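Local coordinates for uncharacterized protein ygiD (Escherichia coli, PDB 2PW6) that cleaves the ring of L-DOPA between carbons 4 and 5 in vitro, as a zinc-containing extradiol dioxygenase whose physiological substrate is unknown, at residues V52-T60 with P232-Y240; L97-L105 with K158-I167. All coordinates share one frame; numbering follows the deposited sequence.

Contact 1 of 2, residues V52-T60 with P232-Y240. With ZN (zinc ion), chain B.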
# COMPACT_ATOMS: atom_id res chain seq x y z
N VAL A 52 -20.95 3.11 -0.41
CA VAL A 52 -20.14 2.80 -1.58
C VAL A 52 -18.80 3.57 -1.45
O VAL A 52 -18.80 4.78 -1.53
CB VAL A 52 -20.86 3.21 -2.90
CG1 VAL A 52 -19.99 2.86 -4.10
CG2 VAL A 52 -22.20 2.52 -3.02
N VAL A 53 -17.70 2.84 -1.21
CA VAL A 53 -16.35 3.37 -1.15
C VAL A 53 -15.68 3.38 -2.53
O VAL A 53 -15.60 2.34 -3.17
CB VAL A 53 -15.45 2.56 -0.18
CG1 VAL A 53 -14.16 3.36 0.11
CG2 VAL A 53 -16.12 2.38 1.11
N VAL A 54 -15.25 4.56 -2.97
CA VAL A 54 -14.40 4.72 -4.17
C VAL A 54 -12.98 5.17 -3.74
O VAL A 54 -12.82 6.16 -3.02
CB VAL A 54 -15.04 5.66 -5.21
CG1 VAL A 54 -14.12 5.81 -6.44
CG2 VAL A 54 -16.41 5.09 -5.69
N SER A 55 -11.97 4.40 -4.10
CA SER A 55 -10.57 4.79 -3.81
C SER A 55 -9.75 4.99 -5.05
O SER A 55 -9.87 4.20 -5.97
CB SER A 55 -9.86 3.73 -3.00
OG SER A 55 -8.52 4.09 -2.75
N ALA A 56 -8.87 6.01 -5.03
CA ALA A 56 -7.76 6.19 -6.00
C ALA A 56 -7.05 4.91 -6.32
O ALA A 56 -6.62 4.65 -7.45
CB ALA A 56 -6.72 7.20 -5.43
N HIS A 57 -6.86 4.10 -5.30
CA HIS A 57 -6.08 2.91 -5.42
C HIS A 57 -6.82 1.66 -5.99
O HIS A 57 -6.22 0.64 -6.12
CB HIS A 57 -5.44 2.61 -4.07
CG HIS A 57 -4.46 3.65 -3.61
ND1 HIS A 57 -3.11 3.53 -3.84
CD2 HIS A 57 -4.63 4.82 -2.94
CE1 HIS A 57 -2.48 4.57 -3.33
NE2 HIS A 57 -3.38 5.37 -2.78
N TRP A 58 -8.10 1.76 -6.35
CA TRP A 58 -8.81 0.64 -7.09
C TRP A 58 -9.07 1.17 -8.51
O TRP A 58 -10.13 1.66 -8.82
CB TRP A 58 -10.12 0.18 -6.39
CG TRP A 58 -9.93 -0.10 -4.85
CD1 TRP A 58 -8.90 -0.78 -4.24
CD2 TRP A 58 -10.79 0.31 -3.79
NE1 TRP A 58 -9.06 -0.80 -2.87
CE2 TRP A 58 -10.22 -0.14 -2.57
CE3 TRP A 58 -12.01 0.99 -3.75
CZ2 TRP A 58 -10.83 0.08 -1.34
CZ3 TRP A 58 -12.62 1.21 -2.52
CH2 TRP A 58 -12.03 0.75 -1.33
N PHE A 59 -8.02 1.10 -9.33
CA PHE A 59 -7.95 1.71 -10.67
C PHE A 59 -7.67 0.54 -11.62
O PHE A 59 -6.55 0.02 -11.66
CB PHE A 59 -6.82 2.75 -10.67
CG PHE A 59 -6.80 3.69 -11.87
CD1 PHE A 59 -7.93 4.38 -12.27
CD2 PHE A 59 -5.57 3.97 -12.53
CE1 PHE A 59 -7.90 5.31 -13.35
CE2 PHE A 59 -5.52 4.92 -13.63
CZ PHE A 59 -6.69 5.58 -14.03
N THR A 60 -8.70 0.11 -12.34
CA THR A 60 -8.72 -1.22 -13.00
C THR A 60 -9.15 -1.00 -14.43
O THR A 60 -9.77 -0.01 -14.70
CB THR A 60 -9.83 -2.15 -12.31
OG1 THR A 60 -11.10 -1.48 -12.34
CG2 THR A 60 -9.48 -2.48 -10.88
N PRO A 232 -4.38 9.78 -13.84
CA PRO A 232 -5.59 10.36 -13.31
C PRO A 232 -6.15 9.85 -11.97
O PRO A 232 -7.00 10.53 -11.44
CB PRO A 232 -6.62 10.12 -14.45
CG PRO A 232 -5.84 9.56 -15.59
CD PRO A 232 -4.68 8.88 -14.97
N GLU A 233 -5.67 8.74 -11.41
CA GLU A 233 -6.44 7.94 -10.40
C GLU A 233 -6.77 8.67 -9.10
O GLU A 233 -7.87 8.52 -8.57
CB GLU A 233 -5.77 6.58 -10.10
CG GLU A 233 -4.56 6.63 -9.16
CD GLU A 233 -3.33 7.32 -9.78
OE1 GLU A 233 -3.13 7.12 -11.00
OE2 GLU A 233 -2.57 8.02 -9.06
N HIS A 234 -5.85 9.49 -8.59
CA HIS A 234 -6.10 10.22 -7.32
C HIS A 234 -7.01 11.42 -7.43
O HIS A 234 -7.56 11.90 -6.42
CB HIS A 234 -4.82 10.57 -6.60
CG HIS A 234 -4.30 9.49 -5.71
ND1 HIS A 234 -3.52 8.46 -6.18
CD2 HIS A 234 -4.29 9.37 -4.37
CE1 HIS A 234 -3.11 7.71 -5.18
NE2 HIS A 234 -3.56 8.24 -4.05
N TYR A 235 -7.19 11.88 -8.66
CA TYR A 235 -8.12 12.96 -8.95
C TYR A 235 -9.57 12.54 -9.32
O TYR A 235 -10.56 13.19 -8.91
CB TYR A 235 -7.53 13.75 -10.10
CG TYR A 235 -8.39 14.89 -10.50
CD1 TYR A 235 -8.35 16.08 -9.78
CD2 TYR A 235 -9.26 14.79 -11.61
CE1 TYR A 235 -9.15 17.18 -10.15
CE2 TYR A 235 -10.07 15.88 -11.98
CZ TYR A 235 -10.01 17.07 -11.24
OH TYR A 235 -10.79 18.19 -11.57
N LEU A 236 -9.68 11.49 -10.12
CA LEU A 236 -10.96 10.99 -10.66
C LEU A 236 -12.08 10.77 -9.62
O LEU A 236 -13.24 11.01 -9.94
CB LEU A 236 -10.76 9.70 -11.49
CG LEU A 236 -10.11 9.87 -12.88
CD1 LEU A 236 -9.84 8.50 -13.61
CD2 LEU A 236 -10.94 10.82 -13.79
N PRO A 237 -11.73 10.34 -8.38
CA PRO A 237 -12.72 10.10 -7.36
C PRO A 237 -13.58 11.29 -7.01
O PRO A 237 -14.75 11.10 -6.65
CB PRO A 237 -11.88 9.66 -6.14
CG PRO A 237 -10.70 9.07 -6.72
CD PRO A 237 -10.39 9.95 -7.88
N LEU A 238 -13.04 12.50 -7.12
CA LEU A 238 -13.80 13.71 -6.92
C LEU A 238 -14.95 13.85 -7.91
O LEU A 238 -15.99 14.38 -7.59
CB LEU A 238 -12.87 14.95 -7.01
CG LEU A 238 -13.55 16.34 -6.99
CD1 LEU A 238 -14.34 16.52 -5.74
CD2 LEU A 238 -12.56 17.49 -7.17
N LEU A 239 -14.72 13.40 -9.14
CA LEU A 239 -15.72 13.49 -10.18
C LEU A 239 -16.92 12.60 -9.86
O LEU A 239 -18.04 12.95 -10.19
CB LEU A 239 -15.10 13.14 -11.53
CG LEU A 239 -13.98 14.14 -11.94
CD1 LEU A 239 -13.55 13.89 -13.38
CD2 LEU A 239 -14.39 15.65 -11.73
N TYR A 240 -16.68 11.45 -9.22
CA TYR A 240 -17.75 10.57 -8.73
C TYR A 240 -18.64 11.35 -7.78
O TYR A 240 -19.87 11.30 -7.90
CB TYR A 240 -17.17 9.30 -8.08
CG TYR A 240 -16.65 8.31 -9.10
CD1 TYR A 240 -15.44 8.54 -9.78
CD2 TYR A 240 -17.39 7.15 -9.42
CE1 TYR A 240 -14.96 7.62 -10.74
CE2 TYR A 240 -16.92 6.23 -10.37
CZ TYR A 240 -15.71 6.47 -11.03
OH TYR A 240 -15.28 5.56 -11.99
ZN ZN B . -3.23 7.58 -2.21

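Contact 2 of 2, residues L97-L105 with K158-I167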
# COMPACT_ATOMS: atom_id res chain seq x y z
N LEU A 97 -26.75 -4.01 -1.60
CA LEU A 97 -26.21 -2.80 -2.24
C LEU A 97 -25.37 -3.14 -3.48
O LEU A 97 -25.48 -2.45 -4.49
CB LEU A 97 -25.42 -1.95 -1.25
CG LEU A 97 -24.72 -0.70 -1.81
CD1 LEU A 97 -25.62 0.19 -2.68
CD2 LEU A 97 -24.11 0.08 -0.66
N ALA A 98 -24.58 -4.20 -3.42
CA ALA A 98 -23.78 -4.62 -4.60
C ALA A 98 -24.59 -4.93 -5.84
O ALA A 98 -24.23 -4.52 -6.94
CB ALA A 98 -22.88 -5.77 -4.28
N GLN A 99 -25.71 -5.65 -5.65
CA GLN A 99 -26.61 -6.03 -6.73
C GLN A 99 -27.32 -4.80 -7.24
O GLN A 99 -27.48 -4.61 -8.47
CB GLN A 99 -27.63 -7.07 -6.20
CG GLN A 99 -28.92 -7.26 -7.01
CD GLN A 99 -29.94 -8.19 -6.26
OE1 GLN A 99 -29.54 -9.03 -5.43
NE2 GLN A 99 -31.22 -8.01 -6.53
N ARG A 100 -27.75 -3.96 -6.30
CA ARG A 100 -28.36 -2.69 -6.64
C ARG A 100 -27.40 -1.75 -7.43
O ARG A 100 -27.83 -1.03 -8.33
CB ARG A 100 -28.94 -2.03 -5.39
CG ARG A 100 -29.47 -0.61 -5.57
CD ARG A 100 -30.72 -0.47 -6.46
NE ARG A 100 -31.07 0.96 -6.63
CZ ARG A 100 -31.24 1.58 -7.80
NH1 ARG A 100 -31.14 0.93 -8.96
NH2 ARG A 100 -31.56 2.88 -7.80
N LEU A 101 -26.11 -1.82 -7.13
CA LEU A 101 -25.06 -1.10 -7.87
C LEU A 101 -24.93 -1.66 -9.27
O LEU A 101 -24.91 -0.89 -10.25
CB LEU A 101 -23.72 -1.19 -7.12
CG LEU A 101 -22.66 -0.09 -7.22
CD1 LEU A 101 -23.21 1.25 -7.69
CD2 LEU A 101 -22.09 0.08 -5.85
N VAL A 102 -24.89 -2.99 -9.38
CA VAL A 102 -24.76 -3.64 -10.69
C VAL A 102 -25.93 -3.30 -11.59
O VAL A 102 -25.71 -2.96 -12.75
CB VAL A 102 -24.49 -5.16 -10.58
CG1 VAL A 102 -24.37 -5.83 -11.95
CG2 VAL A 102 -23.19 -5.39 -9.81
N GLU A 103 -27.15 -3.34 -11.04
CA GLU A 103 -28.39 -3.04 -11.78
C GLU A 103 -28.49 -1.58 -12.22
O GLU A 103 -28.82 -1.29 -13.38
CB GLU A 103 -29.63 -3.40 -10.91
CG GLU A 103 -29.76 -4.92 -10.60
CD GLU A 103 -30.77 -5.27 -9.47
OE1 GLU A 103 -31.00 -6.51 -9.26
OE2 GLU A 103 -31.32 -4.34 -8.81
N LEU A 104 -28.25 -0.68 -11.27
CA LEU A 104 -28.19 0.76 -11.56
C LEU A 104 -27.20 1.11 -12.71
O LEU A 104 -27.54 1.88 -13.61
CB LEU A 104 -27.84 1.53 -10.28
CG LEU A 104 -27.54 3.01 -10.43
CD1 LEU A 104 -28.84 3.78 -10.68
CD2 LEU A 104 -26.81 3.54 -9.19
N LEU A 105 -26.02 0.50 -12.70
CA LEU A 105 -24.98 0.73 -13.72
C LEU A 105 -25.21 0.09 -15.09
O LEU A 105 -24.64 0.55 -16.09
CB LEU A 105 -23.63 0.25 -13.19
CG LEU A 105 -23.05 1.03 -12.01
CD1 LEU A 105 -21.76 0.35 -11.48
CD2 LEU A 105 -22.85 2.53 -12.41
N LYS A 158 -25.02 8.82 -12.20
CA LYS A 158 -25.79 7.58 -11.95
C LYS A 158 -25.84 7.22 -10.47
O LYS A 158 -26.87 6.77 -9.98
CB LYS A 158 -25.22 6.41 -12.73
CG LYS A 158 -25.22 6.59 -14.22
CD LYS A 158 -24.34 5.53 -14.84
CE LYS A 158 -24.71 5.31 -16.28
NZ LYS A 158 -24.21 6.40 -17.14
N LEU A 159 -24.73 7.41 -9.75
CA LEU A 159 -24.70 7.08 -8.31
C LEU A 159 -25.58 7.96 -7.46
O LEU A 159 -25.86 7.62 -6.30
CB LEU A 159 -23.28 7.14 -7.77
CG LEU A 159 -22.37 6.03 -8.30
CD1 LEU A 159 -20.92 6.41 -8.12
CD2 LEU A 159 -22.73 4.66 -7.62
N ALA A 160 -25.96 9.11 -8.00
CA ALA A 160 -26.77 10.11 -7.30
C ALA A 160 -28.09 9.52 -6.74
O ALA A 160 -28.43 9.75 -5.58
CB ALA A 160 -27.04 11.34 -8.21
N ALA A 161 -28.80 8.75 -7.56
CA ALA A 161 -30.02 8.09 -7.09
C ALA A 161 -29.84 7.35 -5.75
O ALA A 161 -30.73 7.35 -4.91
CB ALA A 161 -30.59 7.13 -8.18
N LEU A 162 -28.70 6.72 -5.53
CA LEU A 162 -28.52 5.97 -4.28
C LEU A 162 -28.50 6.83 -3.02
O LEU A 162 -28.61 6.30 -1.90
CB LEU A 162 -27.26 5.13 -4.33
CG LEU A 162 -27.11 4.05 -5.39
CD1 LEU A 162 -25.66 3.61 -5.40
CD2 LEU A 162 -28.07 2.88 -5.09
N ARG A 163 -28.40 8.15 -3.20
CA ARG A 163 -28.33 9.06 -2.08
C ARG A 163 -29.68 9.21 -1.36
O ARG A 163 -29.73 9.47 -0.16
CB ARG A 163 -27.76 10.41 -2.51
CG ARG A 163 -26.28 10.35 -2.94
CD ARG A 163 -25.80 11.71 -3.39
NE ARG A 163 -25.96 12.71 -2.33
CZ ARG A 163 -26.21 14.00 -2.54
NH1 ARG A 163 -26.31 14.50 -3.78
NH2 ARG A 163 -26.37 14.81 -1.50
N ASP A 164 -30.76 9.01 -2.11
CA ASP A 164 -32.13 8.96 -1.57
C ASP A 164 -32.53 7.55 -1.05
O ASP A 164 -33.64 7.36 -0.55
CB ASP A 164 -33.12 9.41 -2.65
CG ASP A 164 -32.87 10.84 -3.12
OD1 ASP A 164 -32.56 11.70 -2.27
OD2 ASP A 164 -33.00 11.11 -4.33
N GLU A 165 -31.62 6.58 -1.16
CA GLU A 165 -31.86 5.21 -0.68
C GLU A 165 -31.03 4.86 0.54
O GLU A 165 -30.77 3.68 0.78
CB GLU A 165 -31.60 4.19 -1.79
CG GLU A 165 -32.52 4.36 -2.99
CD GLU A 165 -32.10 3.54 -4.20
OE1 GLU A 165 -31.39 2.52 -4.05
OE2 GLU A 165 -32.51 3.93 -5.32
N GLY A 166 -30.63 5.88 1.31
CA GLY A 166 -29.85 5.70 2.55
C GLY A 166 -28.36 5.42 2.38
O GLY A 166 -27.70 4.94 3.31
N ILE A 167 -27.83 5.73 1.19
CA ILE A 167 -26.46 5.32 0.85
C ILE A 167 -25.53 6.51 0.73
O ILE A 167 -25.79 7.46 -0.01
CB ILE A 167 -26.37 4.44 -0.47
CG1 ILE A 167 -27.36 3.26 -0.47
CG2 ILE A 167 -24.90 4.02 -0.76
CD1 ILE A 167 -27.32 2.36 0.76

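Contact 1 of 2, residues V52-T60 with P232-Y240
Pro232 sets its ring across the far end of Phe59, with CD 4.0 Å from Phe59 CZ. Glu233 follows and lays its aliphatic root on the same aromatic: its CB stands over the centre of one face of Phe59, 3.6 Å from the ring centroid. Glu233 CG sits between the backbone N and the carbonyl carbon, and a bend at chi2 (-69°) brings the carboxylate round to His234, where OE2 accepts from His234 ND1 through its anti lone pair, almost straight at 172°; OE1 is held by Thr231. This bond, in the ring plane, helps to fix the rotation of the imidazole, with His234 NE2 turned to the zinc ion, 2.0 Å away. His57 NE2 binds the same zinc at 2.3 Å, and the His234 edge is directed at the His57 face in an offset edge-to-face pair, planes at 82°. With His22 they form the metal site of this LigB-type dioxygenase, joined here by Asp86 of the second subunit. Ala56, at the corner where the chain of strand 50-60 turns, suits its place by being small: its methyl sits over the His234 ring centre, 3.3 Å from the centroid. Leu236 CD1 lies 3.7 Å from Phe59 CE1, and replacing Phe59 with an alanine would probably open a gap beside Leu236 and leave the Glu233 methylene without its aromatic support. Pro237 brings CG to the Ala56 backbone, while Tyr240 offers a ring face to Val54 CG1.

Contact 2 of 2, residues L97-L105 with K158-I167
Leu104 lays its CD2 methyl against the C-terminal end of helix 149-159 and the chain that follows, 3.3 Å from Lys158 O and 3.8 Å from Leu162 CG. The branched tip suits this place because it can cover a carbonyl and a leucine side chain together. One turn back along helix 95-105, Leu101 CD1 presses on Leu159 CD2 at 3.4 Å, a tight fit for two methyls, and the unusual chi2 of Leu101, near 20°, goes with it; Leu162 CD1 also lies against Leu101 CD1. Leu97 and Ile167 meet tip to tip, CD2 to CG2 at 4.0 Å, where strand 167-173 begins. The arrangement is the side-by-side packing of two crossover helices of an alpha/beta fold, both covering the central sheet: Leu101 also rests on Val139 and Leu159 on Leu141. On the outer side Arg100 passes Leu162, CG to CD2 at 3.8 Å, before its guanidinium meets Glu165 side-on. Arg100 NE donates to Glu165 OE1 at 3.0 Å and Arg100 NH2 to Glu165 OE2 at 2.9 Å, each oxygen offering its syn lone pair, with the two groups nearly coplanar. Such a two-pronged salt bridge is likely to restrict the rotation of both ends and pairs their charges toward the surface, while leucines and an isoleucine fill the interior.

Contact 1 is a buried contact near the centre of the chain, whereas contact 2 lies farther out and is only partly buried; their centres are about 17 Å apart. Both rest on the same mixed sheet, and they meet directly. Val52 sends CG2 into the helix packing, 3.7 Å from Leu101 CD2 and 3.8 Å from Ile167 CG2, and Tyr240 CD2 lies 3.8 Å from Leu159 CD1, so helices 149-159 and 236-243 also touch. Their polar chemistry differs with place: segments 52-60 and 232-240 bring histidines to a shared metal, while 97-105 and 158-167 add a charged pair at the edge of an aliphatic layer, away from the zinc site.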